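Peptidoglycan-recognition protein-LC isoform LCa (Drosophila melanogaster, PDB 2F2L) acts as a membrane receptor for bacterial peptidoglycan and a major activator of the imd/Relish immune pathway, this chain being the extracellular domain of isoform LCa. Local coordinates at residues L22-V27 with G130-P134; I28-T32 with F151-Y157; S99-I103 with T119-L123; M88-Y93 with K143-S147; P134-A140 with W163-S167. All blocks are in the same frame, centred on the assembly; numbering follows the deposited sequence.

Contact 1. Residues L22-V27 with G130-P134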
# COMPACT_ATOMS: atom_id res chain seq x y z
N LEU A 22 8.58 6.29 25.60
CA LEU A 22 9.32 5.04 25.61
C LEU A 22 10.21 4.94 26.87
O LEU A 22 10.57 5.94 27.43
CB LEU A 22 10.20 4.93 24.36
CG LEU A 22 9.47 5.01 23.01
CD1 LEU A 22 10.47 5.17 21.89
CD2 LEU A 22 8.59 3.79 22.77
N PRO A 23 10.56 3.71 27.28
CA PRO A 23 10.16 2.43 26.72
C PRO A 23 8.77 2.06 27.18
O PRO A 23 8.32 2.55 28.22
CB PRO A 23 11.19 1.45 27.30
CG PRO A 23 11.54 2.03 28.60
CD PRO A 23 11.48 3.53 28.42
N VAL A 24 8.08 1.20 26.42
CA VAL A 24 6.79 0.65 26.86
C VAL A 24 6.99 -0.58 27.74
O VAL A 24 7.96 -1.33 27.58
CB VAL A 24 5.82 0.30 25.67
CG1 VAL A 24 5.57 1.54 24.79
CG2 VAL A 24 6.30 -0.88 24.84
N GLY A 25 6.06 -0.77 28.68
CA GLY A 25 6.09 -1.95 29.55
C GLY A 25 5.15 -3.05 29.08
O GLY A 25 5.06 -4.11 29.69
N LEU A 26 4.47 -2.79 27.97
CA LEU A 26 3.41 -3.68 27.49
C LEU A 26 3.46 -3.87 25.97
O LEU A 26 3.50 -2.90 25.21
CB LEU A 26 2.06 -3.12 27.90
CG LEU A 26 0.82 -3.93 27.54
CD1 LEU A 26 0.83 -5.26 28.25
CD2 LEU A 26 -0.43 -3.14 27.89
N VAL A 27 3.43 -5.12 25.54
CA VAL A 27 3.34 -5.47 24.12
C VAL A 27 2.10 -6.34 23.94
O VAL A 27 1.89 -7.29 24.70
CB VAL A 27 4.61 -6.22 23.64
CG1 VAL A 27 4.51 -6.57 22.15
CG2 VAL A 27 5.83 -5.38 23.90
N GLY A 130 15.86 0.19 23.37
CA GLY A 130 15.24 1.08 24.37
C GLY A 130 13.74 1.36 24.14
O GLY A 130 13.17 2.28 24.74
N LYS A 131 13.09 0.54 23.31
CA LYS A 131 11.67 0.71 22.99
C LYS A 131 10.77 -0.08 23.93
O LYS A 131 9.61 0.30 24.20
CB LYS A 131 11.39 0.26 21.54
CG LYS A 131 12.37 0.78 20.50
CD LYS A 131 12.47 2.31 20.48
CE LYS A 131 13.29 2.82 19.27
NZ LYS A 131 13.47 4.29 19.30
N ILE A 132 11.29 -1.22 24.40
CA ILE A 132 10.53 -2.12 25.29
C ILE A 132 11.29 -2.24 26.60
O ILE A 132 12.50 -2.46 26.58
CB ILE A 132 10.35 -3.50 24.63
CG1 ILE A 132 9.57 -3.36 23.32
CG2 ILE A 132 9.62 -4.45 25.57
CD1 ILE A 132 9.43 -4.65 22.54
N ALA A 133 10.61 -2.09 27.74
CA ALA A 133 11.28 -2.19 29.05
C ALA A 133 11.74 -3.65 29.25
O ALA A 133 11.01 -4.57 28.87
CB ALA A 133 10.34 -1.77 30.17
N PRO A 134 12.96 -3.86 29.81
CA PRO A 134 13.40 -5.24 30.07
C PRO A 134 12.36 -6.11 30.80
O PRO A 134 12.29 -7.30 30.55
CB PRO A 134 14.67 -5.08 30.93
CG PRO A 134 15.16 -3.71 30.65
CD PRO A 134 13.98 -2.87 30.19
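Two backbone hydrogen bonds carry this meeting of 22-27 and 130-134. Val-24 N donates to Lys-131 O over 2.8 Å, and Ala-133 N donates to Val-24 O, also over 2.8 Å. One residue thus gives and accepts across the residue opposite it, Ile-132, which is the signature of a parallel beta bridge. A CA-H...O approach between Ile-132 CA and Val-24 O, 3.5 Å, adds to the pattern. Apolar contacts flank the bonds. The side chains of Val-24 and Ile-132 share one face of the sheet, with Val-24 CG2 4.4 Å from Ile-132 CG1, and Val-27 CG2 comes to 3.9 Å from Ile-132 CD1. Toward the loop, Pro-23, preceded by a cis peptide bond, lays its ring beside Ala-133 (CG to CB 4.3 Å), and Leu-22 CD1 rests 3.8 Å from Lys-131 CD, the ammonium end of that lysine being bonded to Asn-82. Turns border the contact: Gly-130 ends the preceding helix in a Schellman motif with positive phi, and the chain bends at Gly-25 and again at Pro-134. Gly-25, at the corner, and Val-27 hydrogen-bond through their backbones to strand 136-140, while Leu-98 of strand 98-102 touches Val-24 and Ile-132, and Leu-123 and Val-127 of helix 113-128 pack on Val-27 and Ile-132, respectively.

Contact 2. Residues I28-T32 with F151-Y157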
# COMPACT_ATOMS: atom_id res chain seq x y z
N ILE A 28 1.26 -6.01 22.95
CA ILE A 28 -0.04 -6.65 22.77
C ILE A 28 -0.12 -7.40 21.44
O ILE A 28 0.20 -6.85 20.37
CB ILE A 28 -1.19 -5.62 22.83
CG1 ILE A 28 -1.23 -4.95 24.21
CG2 ILE A 28 -2.54 -6.27 22.56
CD1 ILE A 28 -2.00 -3.65 24.23
N ALA A 29 -0.54 -8.67 21.52
CA ALA A 29 -0.70 -9.49 20.32
C ALA A 29 -2.14 -9.45 19.83
O ALA A 29 -3.07 -9.42 20.63
CB ALA A 29 -0.24 -10.91 20.58
N LEU A 30 -2.31 -9.39 18.52
CA LEU A 30 -3.63 -9.34 17.91
C LEU A 30 -3.63 -10.12 16.58
O LEU A 30 -2.60 -10.20 15.91
CB LEU A 30 -4.08 -7.90 17.61
CG LEU A 30 -3.99 -6.81 18.68
CD1 LEU A 30 -2.72 -6.00 18.54
CD2 LEU A 30 -5.19 -5.89 18.58
N PRO A 31 -4.79 -10.67 16.20
CA PRO A 31 -4.94 -11.22 14.85
C PRO A 31 -5.34 -10.11 13.87
O PRO A 31 -5.96 -9.13 14.28
CB PRO A 31 -6.08 -12.23 15.03
CG PRO A 31 -6.94 -11.58 16.07
CD PRO A 31 -6.01 -10.82 16.99
N THR A 32 -5.01 -10.25 12.60
CA THR A 32 -5.50 -9.28 11.61
C THR A 32 -6.91 -9.66 11.15
O THR A 32 -7.64 -8.82 10.61
CB THR A 32 -4.55 -9.12 10.39
OG1 THR A 32 -4.37 -10.39 9.74
CG2 THR A 32 -3.21 -8.59 10.81
N PHE A 151 -10.86 -9.56 18.64
CA PHE A 151 -9.58 -9.84 19.31
C PHE A 151 -9.36 -11.33 19.60
O PHE A 151 -8.26 -11.72 20.01
CB PHE A 151 -9.48 -9.07 20.64
CG PHE A 151 -9.33 -7.57 20.49
CD1 PHE A 151 -8.88 -6.98 19.30
CD2 PHE A 151 -9.57 -6.74 21.57
CE1 PHE A 151 -8.72 -5.61 19.20
CE2 PHE A 151 -9.42 -5.36 21.47
CZ PHE A 151 -8.98 -4.80 20.30
N LYS A 152 -10.39 -12.16 19.38
CA LYS A 152 -10.32 -13.58 19.71
C LYS A 152 -9.42 -14.32 18.72
O LYS A 152 -9.55 -14.18 17.50
CB LYS A 152 -11.73 -14.24 19.76
CG LYS A 152 -12.63 -13.83 20.96
CD LYS A 152 -11.89 -13.89 22.33
CE LYS A 152 -12.81 -13.75 23.55
NZ LYS A 152 -12.09 -13.98 24.87
N ALA A 153 -8.51 -15.12 19.28
CA ALA A 153 -7.54 -15.88 18.51
C ALA A 153 -6.87 -16.90 19.42
O ALA A 153 -5.67 -16.84 19.66
CB ALA A 153 -6.50 -14.96 17.89
N ASP A 154 -7.67 -17.84 19.91
CA ASP A 154 -7.23 -18.84 20.90
C ASP A 154 -5.94 -19.56 20.49
O ASP A 154 -5.05 -19.75 21.32
CB ASP A 154 -8.33 -19.87 21.15
CG ASP A 154 -9.46 -19.34 22.02
OD1 ASP A 154 -9.42 -18.16 22.41
OD2 ASP A 154 -10.39 -20.13 22.35
N ALA A 155 -5.82 -19.94 19.22
CA ALA A 155 -4.67 -20.73 18.78
C ALA A 155 -3.39 -19.90 18.71
O ALA A 155 -2.30 -20.42 18.95
CB ALA A 155 -4.96 -21.42 17.47
N LEU A 156 -3.52 -18.62 18.40
CA LEU A 156 -2.37 -17.71 18.43
C LEU A 156 -1.86 -17.56 19.86
O LEU A 156 -0.67 -17.78 20.13
CB LEU A 156 -2.75 -16.33 17.86
CG LEU A 156 -1.74 -15.19 17.99
CD1 LEU A 156 -0.47 -15.50 17.21
CD2 LEU A 156 -2.34 -13.88 17.54
N TYR A 157 -2.76 -17.21 20.78
CA TYR A 157 -2.35 -16.87 22.15
C TYR A 157 -1.82 -18.07 22.93
O TYR A 157 -0.92 -17.93 23.75
CB TYR A 157 -3.49 -16.21 22.91
CG TYR A 157 -4.07 -15.01 22.19
CD1 TYR A 157 -3.24 -14.01 21.67
CD2 TYR A 157 -5.45 -14.85 22.04
CE1 TYR A 157 -3.76 -12.90 21.04
CE2 TYR A 157 -5.98 -13.74 21.38
CZ TYR A 157 -5.13 -12.78 20.88
OH TYR A 157 -5.63 -11.67 20.23
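Pro-31 pushes its ring into a hollow made by the chain around the start of helix 154-158: its CD lies 3.4 Å from Tyr-157 OH and 3.9 Å from Phe-151 O, while its CG meets Ala-153 CB at 3.9 Å and Lys-152 O at 4.0 Å. Within the hollow Tyr-157 OH donates to Phe-151 O over 2.6 Å, linking the helix to the residues that lead into it. Ala-153, the N-cap residue, accepts from Tyr-157 N through its O at 3.1 Å. Here strand 24-31, an inner strand of the mixed sheet in this amidase-type PGRP domain, meets a short helix near the C-terminal end of the chain, and no hydrogen bond joins the two segments. Ala-29 and Leu-30 extend the contact with 151-157 along the strand. Ala-29 brings CB to 4.1 Å from Tyr-157 CE1, and Ala-29 O lies near the plane of that ring at its edge. Leu-30 starts out pointing away, yet its CD2 bends back to 3.6 Å from Phe-151 CE1; its carbonyl O is 4.0 Å from Leu-156 CD2. Leu-156 also packs on Tyr-102 of the neighbouring strand 98-102, and Tyr-157 OH has a further hydrogen-bond partner in Ser-141.

Contact 3. Residues S99-I103 with T119-L123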
# COMPACT_ATOMS: atom_id res chain seq x y z
N SER A 99 1.96 -2.80 19.54
CA SER A 99 1.14 -3.88 19.01
C SER A 99 1.87 -4.69 17.93
O SER A 99 2.52 -4.11 17.05
CB SER A 99 -0.17 -3.36 18.45
OG SER A 99 0.01 -2.37 17.45
N PHE A 100 1.79 -6.01 18.05
CA PHE A 100 2.25 -6.95 17.03
C PHE A 100 1.00 -7.62 16.50
O PHE A 100 0.33 -8.34 17.23
CB PHE A 100 3.16 -8.06 17.57
CG PHE A 100 4.49 -7.60 18.14
CD1 PHE A 100 4.91 -6.29 18.07
CD2 PHE A 100 5.32 -8.53 18.74
CE1 PHE A 100 6.15 -5.91 18.59
CE2 PHE A 100 6.54 -8.16 19.26
CZ PHE A 100 6.96 -6.85 19.19
N ALA A 101 0.68 -7.37 15.23
CA ALA A 101 -0.47 -8.02 14.60
C ALA A 101 0.02 -9.23 13.80
O ALA A 101 1.01 -9.14 13.07
CB ALA A 101 -1.18 -7.06 13.69
N TYR A 102 -0.69 -10.34 13.93
CA TYR A 102 -0.32 -11.58 13.26
C TYR A 102 -1.22 -11.70 12.03
O TYR A 102 -2.43 -11.66 12.15
CB TYR A 102 -0.41 -12.77 14.25
CG TYR A 102 0.73 -12.64 15.25
CD1 TYR A 102 1.93 -13.31 15.04
CD2 TYR A 102 0.66 -11.74 16.30
CE1 TYR A 102 3.00 -13.16 15.91
CE2 TYR A 102 1.73 -11.56 17.17
CZ TYR A 102 2.90 -12.28 16.97
OH TYR A 102 3.97 -12.09 17.83
N ILE A 103 -0.61 -11.79 10.86
CA ILE A 103 -1.37 -11.79 9.61
C ILE A 103 -2.07 -13.14 9.43
O ILE A 103 -1.42 -14.15 9.21
CB ILE A 103 -0.52 -11.47 8.39
CG1 ILE A 103 0.15 -10.11 8.58
CG2 ILE A 103 -1.38 -11.50 7.11
CD1 ILE A 103 1.24 -9.82 7.59
N THR A 119 8.97 -13.37 16.38
CA THR A 119 8.45 -12.65 17.53
C THR A 119 9.47 -12.54 18.65
O THR A 119 9.58 -11.50 19.28
CB THR A 119 7.18 -13.32 18.09
OG1 THR A 119 6.17 -13.35 17.07
CG2 THR A 119 6.66 -12.58 19.30
N ARG A 120 10.20 -13.63 18.92
CA ARG A 120 11.28 -13.61 19.91
C ARG A 120 12.37 -12.60 19.53
O ARG A 120 12.81 -11.80 20.36
CB ARG A 120 11.91 -15.00 20.05
CG ARG A 120 10.99 -16.09 20.58
CD ARG A 120 11.75 -17.41 20.68
NE ARG A 120 11.05 -18.40 21.50
CZ ARG A 120 10.41 -19.48 21.05
NH1 ARG A 120 10.34 -19.76 19.74
NH2 ARG A 120 9.83 -20.30 21.92
N LEU A 121 12.82 -12.66 18.28
CA LEU A 121 13.84 -11.73 17.79
C LEU A 121 13.32 -10.29 17.82
O LEU A 121 14.06 -9.37 18.17
CB LEU A 121 14.32 -12.07 16.37
CG LEU A 121 15.26 -13.26 16.06
CD1 LEU A 121 16.22 -13.62 17.22
CD2 LEU A 121 14.49 -14.48 15.65
N LEU A 122 12.04 -10.10 17.48
CA LEU A 122 11.44 -8.76 17.44
C LEU A 122 11.36 -8.13 18.84
O LEU A 122 11.73 -6.97 19.01
CB LEU A 122 10.04 -8.77 16.78
CG LEU A 122 9.41 -7.38 16.56
CD1 LEU A 122 10.30 -6.51 15.66
CD2 LEU A 122 8.02 -7.50 15.96
N LEU A 123 10.90 -8.91 19.81
CA LEU A 123 10.90 -8.48 21.22
C LEU A 123 12.31 -8.16 21.76
O LEU A 123 12.51 -7.15 22.45
CB LEU A 123 10.25 -9.55 22.09
CG LEU A 123 8.76 -9.83 21.91
CD1 LEU A 123 8.39 -11.13 22.58
CD2 LEU A 123 7.90 -8.69 22.45
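This is a buried helix-on-sheet contact close to the middle of the domain, where helix 113-128 lies against strand 98-102. The axes of 99-102 and 119-123 come within 11.5 Å and run nearly antiparallel, at 164°. Two alternate strand residues, Phe-100 and Tyr-102, reach the helix. On the strand side Phe-100 is the larger contributor: Leu-122 CD2 sits over its face in a CH-pi contact, 3.5 Å from the ring centroid, while Leu-123 CD2 lies 3.5 Å from Phe-100 CE2 and Thr-119 CG2 is 4.3 Å from Phe-100 CD2, at the ring edge. Tyr-102 adds the polar element. Its OH donates a hydrogen bond of 2.6 Å to Thr-119 OG1, which in turn is bonded to the carbonyl of Gln-115 one turn earlier, so a buried hydroxyl pair is satisfied within an otherwise greasy layer. Phe-138 of strand 136-140 touches both Tyr-102 and Thr-119, and Val-27 touches Phe-100 and Leu-123. Such an arrangement is typical of a beta-alpha-beta crossover: after helix 113-128 the chain passes through the short strand 132-133 and then enters strand 136-140, parallel to strand 98-102 in the sheet with strand 24-31 between them.

Contact 4. Residues M88-Y93 with K143-S147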
# COMPACT_ATOMS: atom_id res chain seq x y z
N MET A 88 -6.08 -0.99 20.25
CA MET A 88 -7.15 -1.23 21.24
C MET A 88 -8.34 -0.26 21.17
O MET A 88 -9.37 -0.49 21.84
CB MET A 88 -6.57 -1.18 22.66
CG MET A 88 -5.40 -2.13 22.89
SD MET A 88 -5.77 -3.85 22.50
CE MET A 88 -6.75 -4.23 23.95
N ASN A 89 -8.23 0.80 20.37
CA ASN A 89 -9.26 1.85 20.33
C ASN A 89 -9.52 2.37 21.74
O ASN A 89 -10.67 2.62 22.14
CB ASN A 89 -10.56 1.31 19.72
CG ASN A 89 -10.34 0.66 18.37
OD1 ASN A 89 -9.96 1.32 17.41
ND2 ASN A 89 -10.61 -0.64 18.28
N ASN A 90 -8.44 2.51 22.49
CA ASN A 90 -8.48 2.93 23.87
C ASN A 90 -7.16 3.62 24.16
O ASN A 90 -6.10 3.00 24.09
CB ASN A 90 -8.67 1.70 24.75
CG ASN A 90 -8.66 2.03 26.21
OD1 ASN A 90 -7.66 2.48 26.75
ND2 ASN A 90 -9.76 1.79 26.86
N ILE A 91 -7.24 4.91 24.48
CA ILE A 91 -6.04 5.76 24.59
C ILE A 91 -5.11 5.31 25.74
O ILE A 91 -3.90 5.46 25.65
CB ILE A 91 -6.41 7.27 24.72
CG1 ILE A 91 -5.17 8.18 24.57
CG2 ILE A 91 -7.15 7.57 26.05
CD1 ILE A 91 -4.42 8.02 23.27
N ASN A 92 -5.70 4.77 26.80
CA ASN A 92 -4.93 4.28 27.95
C ASN A 92 -3.98 3.15 27.53
O ASN A 92 -2.79 3.20 27.80
CB ASN A 92 -5.86 3.77 29.05
CG ASN A 92 -6.68 4.87 29.66
OD1 ASN A 92 -6.24 6.02 29.75
ND2 ASN A 92 -7.89 4.52 30.10
N TYR A 93 -4.52 2.15 26.84
CA TYR A 93 -3.71 1.05 26.34
C TYR A 93 -2.80 1.47 25.18
O TYR A 93 -1.59 1.19 25.21
CB TYR A 93 -4.61 -0.12 25.90
CG TYR A 93 -5.17 -0.91 27.07
CD1 TYR A 93 -4.32 -1.48 28.02
CD2 TYR A 93 -6.54 -1.11 27.22
CE1 TYR A 93 -4.81 -2.21 29.09
CE2 TYR A 93 -7.05 -1.86 28.30
CZ TYR A 93 -6.18 -2.40 29.23
OH TYR A 93 -6.64 -3.14 30.30
N LYS A 143 -7.38 -10.80 26.30
CA LYS A 143 -7.31 -10.82 27.76
C LYS A 143 -7.63 -9.42 28.30
O LYS A 143 -8.33 -9.27 29.28
CB LYS A 143 -5.93 -11.30 28.23
CG LYS A 143 -5.65 -11.09 29.73
CD LYS A 143 -4.63 -12.09 30.29
CE LYS A 143 -4.34 -11.82 31.77
NZ LYS A 143 -4.09 -13.06 32.59
N LEU A 144 -7.13 -8.40 27.61
CA LEU A 144 -7.32 -7.01 28.02
C LEU A 144 -8.77 -6.55 27.83
O LEU A 144 -9.31 -5.80 28.65
CB LEU A 144 -6.38 -6.09 27.23
CG LEU A 144 -4.88 -6.26 27.49
CD1 LEU A 144 -4.06 -5.37 26.55
CD2 LEU A 144 -4.54 -5.96 28.95
N MET A 145 -9.40 -7.01 26.75
CA MET A 145 -10.78 -6.67 26.43
C MET A 145 -11.49 -7.94 25.99
O MET A 145 -11.61 -8.21 24.80
CB MET A 145 -10.83 -5.60 25.32
CG MET A 145 -10.26 -4.26 25.75
SD MET A 145 -10.31 -2.96 24.48
CE MET A 145 -9.48 -1.65 25.33
N PRO A 146 -11.94 -8.75 26.97
CA PRO A 146 -12.61 -10.03 26.72
C PRO A 146 -13.86 -9.95 25.85
O PRO A 146 -14.20 -10.93 25.19
CB PRO A 146 -12.98 -10.51 28.12
CG PRO A 146 -12.02 -9.82 29.02
CD PRO A 146 -11.81 -8.48 28.42
N SER A 147 -14.53 -8.80 25.84
CA SER A 147 -15.80 -8.68 25.12
C SER A 147 -15.63 -8.47 23.61
O SER A 147 -16.61 -8.58 22.88
CB SER A 147 -16.62 -7.52 25.68
OG SER A 147 -16.04 -6.29 25.29
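Two methionines and a leucine interlock here beside Tyr-93. Met-145, extended through chi2 and chi3, drives its methyl into a notch in 88-93: Met-145 CE lies 3.5 Å from Asn-90 CB, 3.5 Å from Tyr-93 CD2 at the ring edge and 3.7 Å from Met-88 O. In the reverse direction Met-88, folded with all three chi angles in m, tucks its own methyl into the angle between two neighbours, Met-88 CE being 3.8 Å from Leu-144 CB and 3.8 Å from Met-145 SD. The bump on one side is thus the hollow-former on the other. Leu-144 completes the fit by laying CD1 over a face of the Tyr-93 ring, with CD2 3.8 Å from Tyr-93 CE1. The notch is shaped by the helix start, where Asn-90 is the N-cap and its OD1 accepts from Tyr-93 N at 3.2 Å. Met-145, meanwhile, is the first residue to leave the helical conformation after helix 141-144. The contact thus joins the start of helix 91-94 to the end of helix 141-144; beneath it Ile-28 of strand 24-31 touches Met-88 and Leu-144, Phe-151 touches both methionines, and Thr-139 of strand 136-140 meets Leu-144.

Contact 5. Residues P134-A140 with W163-S167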
# COMPACT_ATOMS: atom_id res chain seq x y z
N PRO A 134 12.96 -3.86 29.81
CA PRO A 134 13.40 -5.24 30.07
C PRO A 134 12.36 -6.11 30.80
O PRO A 134 12.29 -7.30 30.55
CB PRO A 134 14.67 -5.08 30.93
CG PRO A 134 15.16 -3.71 30.65
CD PRO A 134 13.98 -2.87 30.19
N SER A 135 11.55 -5.51 31.66
CA SER A 135 10.55 -6.27 32.41
C SER A 135 9.17 -6.20 31.79
O SER A 135 8.18 -6.17 32.50
CB SER A 135 10.48 -5.73 33.84
OG SER A 135 9.93 -4.43 33.81
N TYR A 136 9.10 -6.17 30.46
CA TYR A 136 7.81 -6.02 29.77
C TYR A 136 6.89 -7.21 30.00
O TYR A 136 7.33 -8.34 30.22
CB TYR A 136 8.00 -5.86 28.26
CG TYR A 136 8.54 -7.10 27.56
CD1 TYR A 136 7.69 -8.01 26.94
CD2 TYR A 136 9.91 -7.36 27.52
CE1 TYR A 136 8.18 -9.14 26.32
CE2 TYR A 136 10.41 -8.49 26.89
CZ TYR A 136 9.54 -9.38 26.29
OH TYR A 136 10.04 -10.51 25.65
N ARG A 137 5.60 -6.92 29.90
CA ARG A 137 4.57 -7.93 29.78
C ARG A 137 4.13 -8.05 28.30
O ARG A 137 3.91 -7.04 27.61
CB ARG A 137 3.41 -7.53 30.68
CG ARG A 137 2.12 -8.25 30.43
CD ARG A 137 1.03 -7.69 31.35
NE ARG A 137 -0.24 -8.37 31.12
CZ ARG A 137 -1.43 -7.93 31.52
NH1 ARG A 137 -1.55 -6.76 32.14
NH2 ARG A 137 -2.51 -8.66 31.25
N PHE A 138 4.04 -9.29 27.82
CA PHE A 138 3.50 -9.61 26.48
C PHE A 138 2.15 -10.27 26.74
O PHE A 138 2.06 -11.23 27.52
CB PHE A 138 4.48 -10.53 25.75
CG PHE A 138 4.14 -10.84 24.30
CD1 PHE A 138 3.44 -9.95 23.49
CD2 PHE A 138 4.59 -12.02 23.73
CE1 PHE A 138 3.15 -10.25 22.16
CE2 PHE A 138 4.30 -12.34 22.39
CZ PHE A 138 3.59 -11.44 21.61
N THR A 139 1.08 -9.75 26.15
CA THR A 139 -0.26 -10.29 26.41
C THR A 139 -1.17 -10.27 25.20
O THR A 139 -0.84 -9.69 24.18
CB THR A 139 -0.96 -9.56 27.58
OG1 THR A 139 -2.11 -10.32 28.00
CG2 THR A 139 -1.39 -8.20 27.21
N ALA A 140 -2.32 -10.93 25.34
CA ALA A 140 -3.33 -10.99 24.31
C ALA A 140 -4.24 -9.80 24.43
O ALA A 140 -4.69 -9.43 25.53
CB ALA A 140 -4.14 -12.27 24.44
N TRP A 163 5.65 -18.72 27.50
CA TRP A 163 6.75 -17.76 27.44
C TRP A 163 6.83 -16.96 28.73
O TRP A 163 5.82 -16.56 29.28
CB TRP A 163 6.56 -16.79 26.27
CG TRP A 163 6.73 -17.40 24.92
CD1 TRP A 163 6.59 -18.72 24.58
CD2 TRP A 163 7.04 -16.71 23.71
NE1 TRP A 163 6.81 -18.89 23.23
CE2 TRP A 163 7.08 -17.67 22.68
CE3 TRP A 163 7.28 -15.36 23.40
CZ2 TRP A 163 7.36 -17.32 21.35
CZ3 TRP A 163 7.56 -15.02 22.08
CH2 TRP A 163 7.60 -15.99 21.08
N THR A 164 8.05 -16.72 29.19
CA THR A 164 8.27 -16.13 30.51
C THR A 164 7.64 -14.74 30.69
O THR A 164 7.13 -14.43 31.77
CB THR A 164 9.78 -16.06 30.87
OG1 THR A 164 10.50 -15.39 29.83
CG2 THR A 164 10.36 -17.45 31.03
N HIS A 165 7.64 -13.92 29.64
CA HIS A 165 7.06 -12.57 29.70
C HIS A 165 5.54 -12.50 29.44
O HIS A 165 4.95 -11.43 29.55
CB HIS A 165 7.79 -11.64 28.72
CG HIS A 165 9.14 -11.19 29.19
ND1 HIS A 165 9.32 -10.05 29.94
CD2 HIS A 165 10.37 -11.72 29.01
CE1 HIS A 165 10.60 -9.90 30.21
NE2 HIS A 165 11.26 -10.90 29.65
N TRP A 166 4.93 -13.63 29.11
CA TRP A 166 3.51 -13.69 28.76
C TRP A 166 2.61 -13.58 29.99
O TRP A 166 2.86 -14.22 31.01
CB TRP A 166 3.21 -14.98 27.98
CG TRP A 166 1.80 -15.11 27.52
CD1 TRP A 166 0.81 -15.85 28.08
CD2 TRP A 166 1.24 -14.49 26.37
NE1 TRP A 166 -0.35 -15.72 27.36
CE2 TRP A 166 -0.11 -14.88 26.30
CE3 TRP A 166 1.73 -13.61 25.40
CZ2 TRP A 166 -0.97 -14.44 25.29
CZ3 TRP A 166 0.88 -13.18 24.39
CH2 TRP A 166 -0.45 -13.59 24.35
N SER A 167 1.57 -12.76 29.89
CA SER A 167 0.50 -12.71 30.89
C SER A 167 -0.86 -12.91 30.21
O SER A 167 -1.75 -13.56 30.77
CB SER A 167 0.50 -11.37 31.61
OG SER A 167 1.70 -11.16 32.33
OXT SER A 167 -1.10 -12.45 29.08
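Four hydrogen bonds fasten the C-terminal tail to strand 136-140. Two are shortest: Thr-139 OG1 donates to the terminal carboxylate at Ser-167 OXT (2.6 Å), and His-165 ND1 donates to Tyr-136 O (2.6 Å). Between them, Phe-138 N donates to His-165 O and Ser-167 N to Phe-138 O, each at 2.9 Å, making a single backbone bridge between Phe-138 and Trp-166. The other carboxylate oxygen of Ser-167 is bonded to Lys-143. Two aromatic pairs flank the hydrogen bonds. Tyr-136 and His-165 form an offset stack, centroids 3.8 Å apart and planes at 3°, while the edge of Trp-166 meets the face of Phe-138 with centroids 5.1 Å apart. Trp-166 also offers a ring face to Thr-139 CA, a CH-pi contact 3.9 Å from the centroid of the six-membered ring. A type I turn from Trp-163 to Trp-166 brings the tail round. The tail thus pairs through a single bridge alongside one of the two outermost strands, within this chain, of the PGRP domain's mixed sheet.

From the N terminus, strand 24-31 opens contacts 1 and 2, whose partners arrive only after residue 129. Residues 88-93 then open contact 4, and strand 98-102 opens contact 3, which closes first, at helix 113-128, and so lies within the loops of contacts 1, 2 and 4. Contact 1 closes at 130-134, crossing contacts 2 and 4. At Pro-134, shared with contact 1, contact 5 opens. Contact 4 closes at 143-147, contact 2 around it at 151-157, and contact 5, crossing both, at the C terminus. Together they tie three parallel neighbouring strands to helix 113-128, to the short helices and to the terminal tail.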